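Local coordinates for SusD family protein (Bacteroides uniformis, PDB 7KV1), which probably binds beta-glucan at the cell surface of a gut Bacteroides, as a SusD-family surface glycan-binding protein, at residues 223-228 with 280-285; 267-270 with 274-277; 456-461 with 469-474; 481-484 with 488-491. All coordinates share one frame; numbering follows the deposited sequence.

Interaction 1 (223-228 with 280-285); sequences GQLGRV and GEWCDE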
# COMPACT_ATOMS: atom_id res chain seq x y z
N GLY A 223 -0.98 -4.59 -23.00
CA GLY A 223 0.44 -4.23 -22.87
C GLY A 223 0.63 -2.82 -22.35
O GLY A 223 1.78 -2.36 -22.31
N GLN A 224 -0.45 -2.13 -21.98
CA GLN A 224 -0.39 -0.86 -21.22
C GLN A 224 -0.87 -1.08 -19.78
O GLN A 224 -1.12 -0.06 -19.08
CB GLN A 224 -1.21 0.20 -21.95
CG GLN A 224 -0.49 0.70 -23.20
CD GLN A 224 -1.11 1.96 -23.74
OE1 GLN A 224 -0.93 3.03 -23.18
NE2 GLN A 224 -1.85 1.81 -24.83
N LEU A 225 -1.04 -2.33 -19.34
CA LEU A 225 -1.48 -2.61 -17.94
C LEU A 225 -0.37 -2.11 -17.01
O LEU A 225 0.78 -2.37 -17.31
CB LEU A 225 -1.78 -4.11 -17.78
CG LEU A 225 -3.12 -4.55 -18.37
CD1 LEU A 225 -3.32 -6.05 -18.25
CD2 LEU A 225 -4.28 -3.81 -17.72
N GLY A 226 -0.71 -1.35 -15.97
CA GLY A 226 0.25 -0.64 -15.10
C GLY A 226 0.03 0.86 -15.17
O GLY A 226 0.33 1.56 -14.18
N ARG A 227 -0.49 1.37 -16.28
CA ARG A 227 -0.91 2.79 -16.33
C ARG A 227 -1.94 3.02 -15.24
O ARG A 227 -2.65 2.09 -14.86
CB ARG A 227 -1.44 3.25 -17.69
CG ARG A 227 -0.36 3.36 -18.75
CD ARG A 227 -0.80 4.02 -20.06
NE ARG A 227 0.31 3.91 -21.01
CZ ARG A 227 1.35 4.75 -21.09
NH1 ARG A 227 1.45 5.82 -20.33
NH2 ARG A 227 2.32 4.50 -21.96
N VAL A 228 -2.05 4.24 -14.77
CA VAL A 228 -3.13 4.61 -13.83
C VAL A 228 -4.40 4.77 -14.63
O VAL A 228 -4.31 5.10 -15.85
CB VAL A 228 -2.74 5.83 -13.01
CG1 VAL A 228 -1.47 5.50 -12.25
CG2 VAL A 228 -2.55 7.10 -13.86
N GLY A 280 -1.88 -14.99 -12.10
CA GLY A 280 -2.89 -14.13 -11.44
C GLY A 280 -2.62 -12.65 -11.61
O GLY A 280 -3.51 -11.83 -11.30
N GLU A 281 -1.45 -12.30 -12.14
CA GLU A 281 -1.09 -10.89 -12.41
C GLU A 281 -2.12 -10.33 -13.38
O GLU A 281 -2.40 -11.00 -14.38
CB GLU A 281 0.33 -10.79 -12.97
CG GLU A 281 1.35 -11.23 -11.96
CD GLU A 281 2.79 -10.99 -12.37
OE1 GLU A 281 3.02 -10.79 -13.58
OE2 GLU A 281 3.65 -10.99 -11.47
N TRP A 282 -2.70 -9.18 -13.05
CA TRP A 282 -3.70 -8.51 -13.92
C TRP A 282 -4.89 -9.45 -14.20
O TRP A 282 -5.48 -9.36 -15.28
CB TRP A 282 -3.01 -8.01 -15.20
CG TRP A 282 -2.02 -6.93 -14.89
CD1 TRP A 282 -0.66 -6.98 -15.00
CD2 TRP A 282 -2.32 -5.64 -14.35
NE1 TRP A 282 -0.10 -5.80 -14.56
CE2 TRP A 282 -1.11 -4.96 -14.17
CE3 TRP A 282 -3.52 -4.98 -14.04
CZ2 TRP A 282 -1.05 -3.65 -13.69
CZ3 TRP A 282 -3.47 -3.69 -13.56
CH2 TRP A 282 -2.24 -3.04 -13.39
N CYS A 283 -5.29 -10.29 -13.23
CA CYS A 283 -6.61 -10.97 -13.27
C CYS A 283 -7.68 -9.89 -13.09
O CYS A 283 -7.33 -8.68 -12.87
CB CYS A 283 -6.71 -12.08 -12.24
SG CYS A 283 -6.72 -11.49 -10.52
N ASP A 284 -8.96 -10.28 -13.22
CA ASP A 284 -10.06 -9.29 -13.26
C ASP A 284 -10.36 -8.74 -11.86
O ASP A 284 -11.17 -7.82 -11.76
CB ASP A 284 -11.27 -9.89 -13.97
CG ASP A 284 -10.99 -10.05 -15.47
OD1 ASP A 284 -10.40 -9.09 -16.09
OD2 ASP A 284 -11.30 -11.12 -16.00
N GLU A 285 -9.70 -9.24 -10.83
CA GLU A 285 -9.71 -8.63 -9.48
C GLU A 285 -8.79 -7.41 -9.41
O GLU A 285 -8.96 -6.54 -8.53
CB GLU A 285 -9.29 -9.67 -8.45
CG GLU A 285 -9.42 -9.12 -7.05
CD GLU A 285 -9.54 -10.15 -5.94
OE1 GLU A 285 -9.72 -11.35 -6.25
OE2 GLU A 285 -9.44 -9.74 -4.79
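Leu-225 lies on one face of the Trp-282 indole, and the two side chains run past each other in opposite directions. This joins two type II beta turns in loops of the SusD-like fold, one from Gln-224 to Arg-227 and one from Gly-280 to Cys-283. The main contact is a CH-pi interaction. Leu-225 CB sits 3.8 Å from the centroid of the five-membered ring, only 11° off the ring normal. Leu-225 CD1 touches Trp-282 CB at 3.6 Å, just past the rim of the indole, and CD2 lies near CE3. In both residues the bond from CA to CB points toward the opposite loop. The far end of the six-membered ring, CZ2 and CH2, meets the backbone of Gly-226. Gly-226 N approaches Trp-282 CZ2 obliquely, and Gly-226 CA is close to the same atom. Gly-226 has phi +118°, a backbone shape that suits glycine.

Each turn is closed by its own backbone bond, Arg-227 N to Gln-224 O at 3.2 Å and Cys-283 N to Gly-280 O at 3.0 Å. Outside the two segments, Asn-291 links both sides: its OD1 takes the indole NE1 and its ND2 binds Leu-225 O. Glu-289 accepts the backbone N-H of Trp-282. On the far side of the first turn, Arg-227 NE makes a weak bond of 2.6 Å to Gln-224 OE1, bent to 124° at the hydrogen.

Interaction 2 (267-270 with 274-277); sequences RLNP and NIWE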
# COMPACT_ATOMS: atom_id res chain seq x y z
N ARG A 267 -14.11 -8.59 -11.05
CA ARG A 267 -14.70 -9.63 -10.18
C ARG A 267 -13.63 -10.13 -9.22
O ARG A 267 -12.45 -9.96 -9.52
CB ARG A 267 -15.31 -10.79 -11.00
CG ARG A 267 -14.33 -11.50 -11.91
CD ARG A 267 -14.29 -13.02 -11.78
NE ARG A 267 -15.58 -13.68 -11.87
CZ ARG A 267 -16.18 -14.36 -10.89
NH1 ARG A 267 -15.65 -14.49 -9.68
NH2 ARG A 267 -17.35 -14.91 -11.14
N LEU A 268 -14.05 -10.82 -8.15
CA LEU A 268 -13.12 -11.56 -7.28
C LEU A 268 -12.54 -12.74 -8.05
O LEU A 268 -13.30 -13.47 -8.73
CB LEU A 268 -13.86 -12.00 -6.01
CG LEU A 268 -14.31 -10.88 -5.08
CD1 LEU A 268 -14.96 -11.47 -3.85
CD2 LEU A 268 -13.13 -10.00 -4.67
N ASN A 269 -11.23 -12.94 -7.98
CA ASN A 269 -10.64 -14.21 -8.46
C ASN A 269 -11.31 -15.36 -7.72
O ASN A 269 -11.36 -15.37 -6.49
CB ASN A 269 -9.12 -14.24 -8.26
CG ASN A 269 -8.44 -15.28 -9.10
OD1 ASN A 269 -8.92 -16.41 -9.16
ND2 ASN A 269 -7.35 -14.91 -9.75
N PRO A 270 -11.86 -16.37 -8.43
CA PRO A 270 -12.50 -17.50 -7.77
C PRO A 270 -11.57 -18.18 -6.76
O PRO A 270 -12.07 -18.71 -5.81
CB PRO A 270 -12.88 -18.47 -8.91
CG PRO A 270 -12.92 -17.60 -10.15
CD PRO A 270 -12.02 -16.41 -9.90
N ASN A 274 -4.71 -18.09 -6.37
CA ASN A 274 -4.34 -17.84 -7.79
C ASN A 274 -3.99 -16.36 -8.00
O ASN A 274 -3.26 -16.04 -8.97
CB ASN A 274 -5.46 -18.26 -8.75
CG ASN A 274 -5.63 -19.75 -8.99
OD1 ASN A 274 -4.93 -20.58 -8.41
ND2 ASN A 274 -6.60 -20.11 -9.84
N ILE A 275 -4.52 -15.46 -7.17
CA ILE A 275 -4.17 -14.01 -7.26
C ILE A 275 -2.64 -13.86 -7.31
O ILE A 275 -2.14 -13.03 -8.10
CB ILE A 275 -4.74 -13.22 -6.07
CG1 ILE A 275 -6.27 -13.14 -6.08
CG2 ILE A 275 -4.13 -11.82 -6.06
CD1 ILE A 275 -6.84 -12.75 -4.74
N TRP A 276 -1.93 -14.58 -6.43
CA TRP A 276 -0.51 -14.33 -6.07
C TRP A 276 0.46 -15.04 -7.04
O TRP A 276 1.68 -14.79 -6.93
CB TRP A 276 -0.29 -14.76 -4.61
CG TRP A 276 -1.37 -14.15 -3.78
CD1 TRP A 276 -2.47 -14.75 -3.26
CD2 TRP A 276 -1.54 -12.74 -3.57
NE1 TRP A 276 -3.29 -13.81 -2.69
CE2 TRP A 276 -2.74 -12.57 -2.87
CE3 TRP A 276 -0.75 -11.62 -3.84
CZ2 TRP A 276 -3.20 -11.31 -2.48
CZ3 TRP A 276 -1.19 -10.38 -3.45
CH2 TRP A 276 -2.41 -10.23 -2.80
N GLU A 277 -0.06 -15.95 -7.86
CA GLU A 277 0.71 -16.69 -8.89
C GLU A 277 0.99 -15.71 -10.04
O GLU A 277 0.24 -14.72 -10.17
CB GLU A 277 -0.08 -17.89 -9.42
CG GLU A 277 -0.68 -18.77 -8.34
CD GLU A 277 0.24 -19.85 -7.79
OE1 GLU A 277 1.48 -19.73 -7.99
OE2 GLU A 277 -0.29 -20.81 -7.17
O HOH W 1 -8.34 -18.40 -10.70
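Asn-269, in the loop before helix 272-275, meets Ile-275 and Asn-274 at the end of that helix. The tighter part is apolar and lies on the Ile-275 side. Asn-269 CB packs against Ile-275 CG1 at 3.8 Å. Ile-275 is buried, and its side chain also touches Arg-407 of strand 403-407 and Arg-440 of helix 429-440. Asn-269 CG is anti to the backbone N (chi1 -162°), which carries the amide across toward the helix.

The Asn-274 side is looser and belongs to an exposed residue. Asn-269 OD1 comes no nearer to Asn-274 than CB, at 3.9 Å. The two side chains cross at about a right angle, with their amide planes 76° apart. A water joins their polar ends: it donates to Asn-269 OD1 at 2.6 Å and accepts from Asn-274 ND2, also at 2.6 Å.

Asn-269 OD1 also accepts from Ser-271 N, which fits an Asx turn. Ser-271 OG accepts from Asn-274 N, which fits an N-cap leading into helix 272-275. Arg-267, which touches the bound cobalt hexammine, sends NH1 to Leu-268 O. The result is an apolar CB-CG1 contact beside two amides bridged by one water. One amide oxygen accepts twice, which should fix the amide's rotation.

Interaction 3 (456-461 with 469-474); sequences TERRLE and YFDLVR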
# COMPACT_ATOMS: atom_id res chain seq x y z
N THR A 456 -12.53 -6.20 10.59
CA THR A 456 -11.95 -7.55 10.84
C THR A 456 -11.68 -8.23 9.50
O THR A 456 -10.60 -8.82 9.35
CB THR A 456 -12.86 -8.39 11.74
OG1 THR A 456 -12.85 -7.71 13.00
CG2 THR A 456 -12.40 -9.83 11.86
N GLU A 457 -12.61 -8.15 8.56
CA GLU A 457 -12.46 -8.78 7.24
C GLU A 457 -11.26 -8.20 6.47
O GLU A 457 -10.52 -8.97 5.84
CB GLU A 457 -13.75 -8.69 6.42
CG GLU A 457 -13.85 -9.79 5.40
CD GLU A 457 -13.98 -11.19 5.98
OE1 GLU A 457 -14.69 -11.32 7.00
OE2 GLU A 457 -13.38 -12.13 5.39
N ARG A 458 -11.02 -6.90 6.60
CA ARG A 458 -9.85 -6.23 6.00
C ARG A 458 -8.58 -6.86 6.58
O ARG A 458 -7.63 -7.02 5.82
CB ARG A 458 -9.90 -4.71 6.25
CG ARG A 458 -11.00 -3.99 5.48
CD ARG A 458 -11.01 -2.52 5.83
NE ARG A 458 -9.88 -1.91 5.18
CZ ARG A 458 -9.89 -1.42 3.93
NH1 ARG A 458 -11.00 -1.43 3.22
NH2 ARG A 458 -8.80 -0.93 3.39
N ARG A 459 -8.54 -7.17 7.87
CA ARG A 459 -7.32 -7.74 8.48
C ARG A 459 -7.06 -9.12 7.87
O ARG A 459 -5.91 -9.44 7.52
CB ARG A 459 -7.47 -7.86 10.00
CG ARG A 459 -6.20 -8.39 10.65
CD ARG A 459 -6.17 -8.68 12.13
NE ARG A 459 -4.73 -8.86 12.40
CZ ARG A 459 -4.20 -9.30 13.53
NH1 ARG A 459 -4.97 -9.64 14.55
NH2 ARG A 459 -2.88 -9.45 13.61
N LEU A 460 -8.10 -9.93 7.73
CA LEU A 460 -7.96 -11.30 7.18
C LEU A 460 -7.55 -11.24 5.70
O LEU A 460 -6.77 -12.12 5.22
CB LEU A 460 -9.25 -12.08 7.39
CG LEU A 460 -9.69 -12.30 8.84
CD1 LEU A 460 -11.09 -12.92 8.87
CD2 LEU A 460 -8.73 -13.21 9.57
N GLU A 461 -8.05 -10.25 4.97
CA GLU A 461 -7.99 -10.23 3.49
C GLU A 461 -6.62 -9.73 3.02
O GLU A 461 -6.18 -10.18 1.96
CB GLU A 461 -9.13 -9.39 2.94
CG GLU A 461 -9.24 -9.32 1.42
CD GLU A 461 -9.61 -10.62 0.73
OE1 GLU A 461 -10.18 -11.47 1.41
OE2 GLU A 461 -9.33 -10.76 -0.50
N TYR A 469 -1.87 -1.38 9.19
CA TYR A 469 -1.45 -0.24 10.04
C TYR A 469 -2.33 0.99 9.79
O TYR A 469 -2.88 1.55 10.77
CB TYR A 469 0.03 0.10 9.87
CG TYR A 469 0.40 1.36 10.57
CD1 TYR A 469 0.38 1.42 11.96
CD2 TYR A 469 0.79 2.48 9.87
CE1 TYR A 469 0.71 2.59 12.63
CE2 TYR A 469 1.14 3.65 10.52
CZ TYR A 469 1.09 3.71 11.90
OH TYR A 469 1.42 4.85 12.55
N PHE A 470 -2.46 1.43 8.54
CA PHE A 470 -3.34 2.58 8.17
C PHE A 470 -4.80 2.32 8.59
O PHE A 470 -5.41 3.30 9.09
CB PHE A 470 -3.20 2.93 6.70
CG PHE A 470 -1.80 3.36 6.35
CD1 PHE A 470 -1.11 4.24 7.17
CD2 PHE A 470 -1.17 2.88 5.22
CE1 PHE A 470 0.19 4.63 6.87
CE2 PHE A 470 0.12 3.26 4.92
CZ PHE A 470 0.80 4.12 5.74
N ASP A 471 -5.31 1.09 8.49
CA ASP A 471 -6.69 0.77 8.98
C ASP A 471 -6.77 0.96 10.51
O ASP A 471 -7.81 1.48 10.99
CB ASP A 471 -7.16 -0.62 8.58
CG ASP A 471 -7.49 -0.71 7.10
OD1 ASP A 471 -7.72 0.39 6.49
OD2 ASP A 471 -7.47 -1.84 6.55
N LEU A 472 -5.75 0.55 11.27
CA LEU A 472 -5.79 0.69 12.74
C LEU A 472 -5.77 2.18 13.11
O LEU A 472 -6.53 2.59 13.97
CB LEU A 472 -4.61 -0.05 13.38
CG LEU A 472 -4.71 -1.56 13.43
CD1 LEU A 472 -3.36 -2.18 13.80
CD2 LEU A 472 -5.78 -1.99 14.40
N VAL A 473 -5.00 3.00 12.40
CA VAL A 473 -4.86 4.45 12.72
C VAL A 473 -6.17 5.19 12.44
O VAL A 473 -6.60 5.99 13.29
CB VAL A 473 -3.70 5.10 11.96
CG1 VAL A 473 -3.71 6.61 12.14
CG2 VAL A 473 -2.37 4.48 12.39
N ARG A 474 -6.76 4.94 11.27
CA ARG A 474 -7.98 5.68 10.86
C ARG A 474 -9.15 5.27 11.75
O ARG A 474 -10.10 6.10 11.91
CB ARG A 474 -8.23 5.47 9.37
CG ARG A 474 -8.81 4.11 8.99
CD ARG A 474 -8.83 3.97 7.48
NE ARG A 474 -9.31 2.67 7.08
CZ ARG A 474 -10.61 2.31 7.08
NH1 ARG A 474 -11.55 3.16 7.47
NH2 ARG A 474 -10.95 1.10 6.67
O HOH W 2 -5.84 0.43 4.32
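Arg-458 and Asp-471 form the salt bridge that joins helix 451-461 to helix 468-474. Its hydrogen bond runs from Arg-458 NE to Asp-471 OD2 at 2.8 Å and is almost straight, 176° at the hydrogen. The oxygen lies in the guanidinium plane, but the donor comes from above the carboxylate plane, 50° out of it. The two planes are steeply crossed. The Arg-458 chain bends at chi3, which turns NE toward the acid.

The other carboxylate oxygen serves the second arginine. Arg-474 NE donates to Asp-471 OD1 at 2.8 Å, on the anti side and tilted out of the carboxylate plane. Arg-474 NH2 adds a weak bond to the same oxygen. A water also donates to OD1 at 2.9 Å and receives a weak bond from Arg-458 NH2.

The like charges meet face to edge. Arg-474 NH2 lies over one face of the Arg-458 guanidinium, offset toward the rim and 3.5 Å from NE, with the planes at 90°. The shared carboxylate would offset the two positive charges. Outside the segments, Glu-410 pairs with Arg-458 NH2, Asn-414 accepts from NH1, and Glu-417 pairs with Arg-474 NH1. All three belong to helix 408-420. The result is a buried Arg-Asp-Arg salt-bridge network between two helices of the helical SusD fold, extended by acids from a third.

Interaction 4 (481-484 with 488-491); sequences ASAS and TTAL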
# COMPACT_ATOMS: atom_id res chain seq x y z
N ALA A 481 -15.70 0.78 15.94
CA ALA A 481 -14.49 -0.06 15.87
C ALA A 481 -14.27 -0.72 17.24
O ALA A 481 -14.27 0.00 18.22
CB ALA A 481 -13.27 0.73 15.46
N SER A 482 -14.00 -2.02 17.29
CA SER A 482 -13.65 -2.74 18.54
C SER A 482 -12.16 -2.48 18.86
O SER A 482 -11.38 -2.03 17.96
CB SER A 482 -13.88 -4.19 18.40
OG SER A 482 -12.91 -4.71 17.50
N ALA A 483 -11.76 -2.87 20.06
CA ALA A 483 -10.41 -2.62 20.59
C ALA A 483 -9.37 -3.29 19.68
O ALA A 483 -8.32 -2.66 19.41
CB ALA A 483 -10.33 -3.07 22.03
N SER A 484 -9.65 -4.48 19.16
CA SER A 484 -8.70 -5.26 18.34
C SER A 484 -8.50 -4.57 16.98
O SER A 484 -7.53 -4.92 16.30
CB SER A 484 -9.18 -6.70 18.21
OG SER A 484 -10.33 -6.76 17.38
N THR A 488 -4.75 2.46 19.14
CA THR A 488 -4.38 2.71 20.56
C THR A 488 -4.49 1.45 21.41
O THR A 488 -3.80 1.40 22.45
CB THR A 488 -5.22 3.83 21.20
OG1 THR A 488 -6.61 3.57 21.01
CG2 THR A 488 -4.86 5.18 20.63
N THR A 489 -5.34 0.49 21.04
CA THR A 489 -5.58 -0.73 21.84
C THR A 489 -4.98 -1.96 21.16
O THR A 489 -4.76 -2.93 21.86
CB THR A 489 -7.07 -0.91 22.14
OG1 THR A 489 -7.78 -0.56 20.96
CG2 THR A 489 -7.51 -0.06 23.33
N ALA A 490 -4.72 -1.94 19.85
CA ALA A 490 -4.16 -3.12 19.15
C ALA A 490 -2.64 -3.06 19.15
O ALA A 490 -2.01 -4.12 19.04
CB ALA A 490 -4.70 -3.20 17.73
N LEU A 491 -2.07 -1.86 19.08
CA LEU A 491 -0.61 -1.66 18.90
C LEU A 491 -0.01 -1.41 20.28
O LEU A 491 0.31 -0.26 20.64
CB LEU A 491 -0.35 -0.54 17.90
CG LEU A 491 -0.95 -0.80 16.51
CD1 LEU A 491 -0.69 0.40 15.60
CD2 LEU A 491 -0.44 -2.10 15.87
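Ala-483, Thr-489 and Ala-490 carry this contact, which closes a short surface turn leading into helix 487-490 of the SusD-like fold. Thr-489 supplies the hydrogen bond. Its OG1 donates to Ala-483 O at 2.7 Å, in the carbonyl plane and on a lone pair, with a C=O...donor angle of 116°. The hydroxyl lies between the backbone N and the carbonyl carbon (chi1 41°), and the Thr-489 CB points toward the loop. Lys-486 O, in the link between the segments, is a second, weaker acceptor for the same hydroxyl.

Ala-483 CB packs on Thr-489 CB at 3.9 Å and also lies near the hydroxyl, OG1. Ala-483 is exposed, as is Thr-489, so this part of the contact is at the surface.

Ala-490 is less exposed and works on the inner side. Its CB packs on Ser-484 O and also touches Leu-472 of helix 468-474. Arg-468 NH2 donates to that same Ser-484 oxygen. The carbonyls of Ala-483 and Ser-484 therefore each have a polar partner and a close alkyl carbon. For Ala-483 O the carbon is Thr-489 CB at 3.5 Å, and for Ser-484 O it is Ala-490 CB at 3.6 Å.

From the N terminus, interaction 1 closes a long, largely helical loop of 51 residues between its segments. Interaction 2 is nested inside that loop and closes a short turn of its own. The two touch through Asp-284 O with Arg-267 N and Glu-285 OE1 with Asn-269 N, both probable hydrogen bonds. Further along the chain, interaction 3 closes a loop of seven residues and joins helix 451-461 to helix 468-474. Interaction 4 follows in series and closes the turn into helix 487-490. These two also touch, with Leu-472 packing on Leu-491 and Ala-490. No two contacts cross. Interactions 1 and 4 lie on opposite sides of the chain's centre, about 35 Å apart between centres.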